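Local coordinates for protein isomaltose glucohydrolase (Kribbella flavida, PDB 5Z3E) that hydrolyses the alpha-1,6-glucosidic linkage of isomaltose from its non-reducing end, releasing beta-D-glucose and D-glucose during intracellular breakdown of a starch-derived cyclic tetrasaccharide, at residues A[83-88]-A[164-169]; A[313-318]-A[355-360]. The protein carries 1 engineered substitution. All blocks are in the same frame, centred on the assembly; numbering follows the deposited sequence.

Contact 1: A[83-88]-A[164-169]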
# COMPACT_ATOMS: atom_id res chain seq x y z
N GLY A 83 -5.96 -7.64 4.28
CA GLY A 83 -6.04 -8.16 5.64
C GLY A 83 -7.38 -8.76 5.96
O GLY A 83 -7.48 -9.83 6.57
N ILE A 84 -8.46 -8.09 5.53
CA ILE A 84 -9.81 -8.56 5.78
C ILE A 84 -10.09 -9.86 5.01
O ILE A 84 -10.75 -10.77 5.53
CB ILE A 84 -10.82 -7.45 5.43
CG1 ILE A 84 -10.70 -6.27 6.41
CG2 ILE A 84 -12.25 -7.97 5.35
CD1 ILE A 84 -11.09 -6.60 7.86
N SER A 85 -9.61 -9.94 3.78
CA SER A 85 -9.78 -11.13 2.97
C SER A 85 -9.06 -12.33 3.59
O SER A 85 -9.62 -13.43 3.67
CB SER A 85 -9.25 -10.87 1.55
OG SER A 85 -9.35 -12.03 0.76
N ARG A 86 -7.85 -12.12 4.08
CA ARG A 86 -7.12 -13.17 4.80
C ARG A 86 -7.83 -13.59 6.06
O ARG A 86 -7.87 -14.77 6.40
CB ARG A 86 -5.71 -12.69 5.13
CG ARG A 86 -4.76 -12.67 3.95
CD ARG A 86 -3.48 -11.96 4.28
NE ARG A 86 -2.43 -12.05 3.28
CZ ARG A 86 -1.29 -12.72 3.40
NH1 ARG A 86 -1.06 -13.49 4.44
NH2 ARG A 86 -0.37 -12.61 2.46
N TYR A 87 -8.42 -12.63 6.77
CA TYR A 87 -9.18 -12.92 7.98
C TYR A 87 -10.39 -13.77 7.66
O TYR A 87 -10.86 -14.51 8.53
CB TYR A 87 -9.60 -11.61 8.65
CG TYR A 87 -10.15 -11.76 10.04
CD1 TYR A 87 -9.29 -11.75 11.12
CD2 TYR A 87 -11.50 -11.87 10.28
CE1 TYR A 87 -9.77 -11.86 12.41
CE2 TYR A 87 -11.98 -11.99 11.61
CZ TYR A 87 -11.10 -11.98 12.64
OH TYR A 87 -11.55 -12.10 13.97
N GLY A 88 -10.93 -13.67 6.45
CA GLY A 88 -12.02 -14.50 5.99
C GLY A 88 -13.34 -13.78 5.82
O GLY A 88 -14.35 -14.43 5.55
N ALA A 164 -9.82 -12.64 -5.19
CA ALA A 164 -10.59 -13.56 -5.99
C ALA A 164 -9.95 -14.93 -6.04
O ALA A 164 -10.66 -15.96 -6.02
CB ALA A 164 -10.80 -13.01 -7.39
N ALA A 165 -8.64 -14.99 -6.12
CA ALA A 165 -7.96 -16.29 -6.11
C ALA A 165 -8.14 -16.99 -4.78
O ALA A 165 -8.39 -18.20 -4.73
CB ALA A 165 -6.47 -16.11 -6.41
N ARG A 166 -8.02 -16.26 -3.68
CA ARG A 166 -8.13 -16.85 -2.35
C ARG A 166 -9.48 -17.49 -2.14
O ARG A 166 -9.59 -18.56 -1.55
CB ARG A 166 -7.90 -15.76 -1.30
CG ARG A 166 -8.05 -16.24 0.14
CD ARG A 166 -7.72 -15.16 1.15
NE ARG A 166 -6.29 -14.84 1.09
CZ ARG A 166 -5.75 -13.69 0.66
NH1 ARG A 166 -4.44 -13.60 0.56
NH2 ARG A 166 -6.50 -12.66 0.34
N HIS A 167 -10.54 -16.82 -2.60
CA HIS A 167 -11.89 -17.22 -2.28
C HIS A 167 -12.66 -17.82 -3.43
O HIS A 167 -13.86 -18.09 -3.32
CB HIS A 167 -12.63 -16.05 -1.63
CG HIS A 167 -12.06 -15.69 -0.30
ND1 HIS A 167 -12.15 -16.52 0.80
CD2 HIS A 167 -11.35 -14.61 0.10
CE1 HIS A 167 -11.55 -15.95 1.82
NE2 HIS A 167 -11.05 -14.78 1.44
N GLY A 168 -11.98 -18.08 -4.55
CA GLY A 168 -12.62 -18.75 -5.67
C GLY A 168 -13.70 -17.95 -6.35
O GLY A 168 -14.72 -18.49 -6.74
N LEU A 169 -13.47 -16.64 -6.52
CA LEU A 169 -14.49 -15.72 -7.03
C LEU A 169 -14.26 -15.41 -8.50
O LEU A 169 -13.13 -15.38 -8.98
CB LEU A 169 -14.49 -14.44 -6.23
CG LEU A 169 -14.55 -14.63 -4.71
CD1 LEU A 169 -14.47 -13.29 -4.01
CD2 LEU A 169 -15.80 -15.39 -4.30

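Contact 2: A[313-318]-A[355-360]. Engineered in segment 355-360: A355 (natural residue Glu).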
# COMPACT_ATOMS: atom_id res chain seq x y z
N GLY A 313 8.86 12.65 12.22
CA GLY A 313 9.46 11.47 11.66
C GLY A 313 9.47 10.30 12.63
O GLY A 313 10.54 9.81 13.04
N GLY A 314 8.28 9.81 12.96
CA GLY A 314 8.14 8.72 13.90
C GLY A 314 8.17 7.35 13.25
O GLY A 314 8.55 7.20 12.10
N GLN A 315 7.79 6.36 14.03
CA GLN A 315 7.88 4.94 13.67
C GLN A 315 6.51 4.46 13.24
O GLN A 315 5.55 4.58 14.00
CB GLN A 315 8.36 4.15 14.89
CG GLN A 315 9.75 4.54 15.34
CD GLN A 315 10.01 4.10 16.78
OE1 GLN A 315 9.34 4.61 17.68
NE2 GLN A 315 10.96 3.21 17.00
N TRP A 316 6.43 3.92 12.02
CA TRP A 316 5.14 3.61 11.41
C TRP A 316 4.79 2.14 11.55
O TRP A 316 5.51 1.24 11.09
CB TRP A 316 5.17 4.01 9.93
CG TRP A 316 5.02 5.50 9.77
CD1 TRP A 316 5.86 6.51 10.18
CD2 TRP A 316 3.89 6.15 9.17
NE1 TRP A 316 5.30 7.73 9.88
CE2 TRP A 316 4.11 7.53 9.26
CE3 TRP A 316 2.73 5.68 8.55
CZ2 TRP A 316 3.21 8.45 8.74
CZ3 TRP A 316 1.84 6.58 8.05
CH2 TRP A 316 2.08 7.96 8.13
N ILE A 317 3.61 1.88 12.12
CA ILE A 317 3.12 0.53 12.32
C ILE A 317 3.09 -0.23 10.99
O ILE A 317 3.51 -1.39 10.91
CB ILE A 317 1.74 0.52 13.01
CG1 ILE A 317 1.86 0.77 14.53
CG2 ILE A 317 1.02 -0.78 12.77
CD1 ILE A 317 2.44 2.08 14.95
N LEU A 318 2.57 0.41 9.93
CA LEU A 318 2.39 -0.30 8.67
C LEU A 318 3.73 -0.71 8.08
O LEU A 318 3.82 -1.70 7.37
CB LEU A 318 1.53 0.54 7.71
CG LEU A 318 2.14 1.80 7.14
CD1 LEU A 318 2.89 1.51 5.85
CD2 LEU A 318 1.09 2.85 6.89
N ALA A 355 -1.23 5.51 13.24
CA ALA A 355 -0.38 5.52 12.05
C ALA A 355 1.10 5.34 12.44
O ALA A 355 1.85 4.61 11.81
CB ALA A 355 -0.56 6.79 11.27
N GLN A 356 1.52 6.07 13.48
CA GLN A 356 2.91 6.11 13.89
C GLN A 356 2.97 6.44 15.36
O GLN A 356 1.99 6.94 15.92
CB GLN A 356 3.70 7.13 13.10
CG GLN A 356 3.22 8.58 13.28
CD GLN A 356 4.14 9.57 12.62
OE1 GLN A 356 5.33 9.67 12.97
NE2 GLN A 356 3.64 10.30 11.63
N VAL A 357 4.13 6.18 15.95
CA VAL A 357 4.41 6.52 17.36
C VAL A 357 5.72 7.26 17.43
O VAL A 357 6.59 7.09 16.59
CB VAL A 357 4.44 5.27 18.24
CG1 VAL A 357 3.05 4.64 18.33
CG2 VAL A 357 5.48 4.28 17.83
N PRO A 358 5.89 8.06 18.49
CA PRO A 358 7.07 8.93 18.60
C PRO A 358 8.17 8.41 19.51
O PRO A 358 8.94 9.21 20.03
CB PRO A 358 6.46 10.18 19.15
CG PRO A 358 5.42 9.70 20.13
CD PRO A 358 4.81 8.50 19.39
N HIS A 359 8.25 7.09 19.77
CA HIS A 359 9.28 6.58 20.69
C HIS A 359 10.66 6.97 20.22
O HIS A 359 11.52 7.30 21.03
CB HIS A 359 9.22 5.06 20.88
CG HIS A 359 7.90 4.51 21.27
ND1 HIS A 359 7.16 5.06 22.26
CD2 HIS A 359 7.16 3.48 20.79
CE1 HIS A 359 6.02 4.38 22.38
NE2 HIS A 359 6.02 3.42 21.48
N HIS A 360 10.89 6.89 18.92
CA HIS A 360 12.08 7.46 18.31
C HIS A 360 11.61 8.40 17.21
O HIS A 360 10.79 8.00 16.38
CB HIS A 360 13.01 6.38 17.72
CG HIS A 360 14.28 6.94 17.20
ND1 HIS A 360 14.56 7.07 15.86
CD2 HIS A 360 15.34 7.46 17.84
CE1 HIS A 360 15.73 7.64 15.69
NE2 HIS A 360 16.23 7.89 16.90
O HOH W 1 6.42 10.44 9.97
O HOH W 2 0.96 2.65 10.18

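Contact 1: A[83-88]-A[164-169]
S85 meets both R166 and H167, and the tight part of this contact is gathered around its two oxygens. The R166 side chain leaves its helix with CG anti to the backbone N (chi1 177°), runs straight and then bends at chi3, which turns the guanidinium to lie beside S85. NH2 of R166 donates to OG of S85 at 2.9 Å, with the hydroxyl oxygen at the edge of the guanidinium and close to its plane. H167 uses the other oxygen: its NE2 donates a hydrogen bond to the backbone O of S85 at 3.0 Å. That oxygen lies almost exactly in the imidazole plane, whereas the nitrogen stands above the carbonyl plane, 38° out of it. The bond identifies NE2 as a protonated nitrogen of the ring. CG of R166 rests on one face of the same imidazole, near its rim, so the two neighbouring side chains pack on each other as they reach across. H163, one turn back, also bonds OG of S85.

The carbonyl used by H167 belongs to the last turn of helix 74-87, where G88, with positive phi, is the C-prime residue of a Schellman motif; a weak bond from G88 N shares the oxygen. Here the contact thins: CA of G88 comes no nearer than 4.4 Å to CE1 of H167, and G88 itself is exposed.

On the side of the arginines, CG of R86 sits over the centre of the R166 guanidinium, 3.5 Å above its plane. The two arginine side chains cross at about a right angle, leaving NE of R86 3.7 Å from NH1 of R166. E82 forms salt bridges with both atoms, which would offset the like charges, and R86 reaches on to D393 and E394.

Contact 2: A[313-318]-A[355-360]
The indole of W316 carries the backbone O of A355 and CB of Q356 on one face, both toward the rim, while a water and the backbone O of G314 lie at its edge. CB of Q356 makes a CH-pi contact, 3.7 Å from the centroid of the five-membered ring. The amide of Q356, tilted 44° to the indole, brings NE2 to 3.5 Å from CZ2 of W316, and its OE1 accepts a weak bond from G314 N. The edge water accepts from W316 NE1 and, weakly, from Q356 NE2.

Beneath this packing is a short antiparallel bridge: Q315 and V357 form the hydrogen-bonded pair, W316 and Q356 the next, non-hydrogen-bonded one. Q315 N to V357 O is nearly straight at 175°. The extended side chain of Q315 takes H360 N on OE1 at 3.0 Å, from above its amide plane, tying the loop after P358 to the strand.

A355 is an engineered substitution for the natural glutamate, the inferred proton acceptor. Its O accepts from I317 N at 3.3 Å and from a water that L318 N also binds. Such bonds, independent of the side chain, are consistent with a backbone held in place, from which the presumed catalytic carboxylate would project in the natural enzyme.

In the fold
Both segments of contact 1 come before those of contact 2 in the chain. Their centres lie 29 Å apart, with nearest atoms about 12 Å from each other. Contact 1 joins the C-terminal ends of helices 74-87 and 151-167 at the surface of the family 15 (alpha/alpha)6 barrel, away from the active-site residues. In contact 2, which is largely buried, strands 315-316 and 356-357 pair antiparallel, and the first runs directly into helix 317-329. Helix 382-394 is a common neighbour, touching R86 at one contact and I317 and L318 at the other. Contact 2 lies near the active site: A355 occupies the inferred proton-acceptor position, and the W316 side chain is about 10 Å from that of E198, the inferred proton donor.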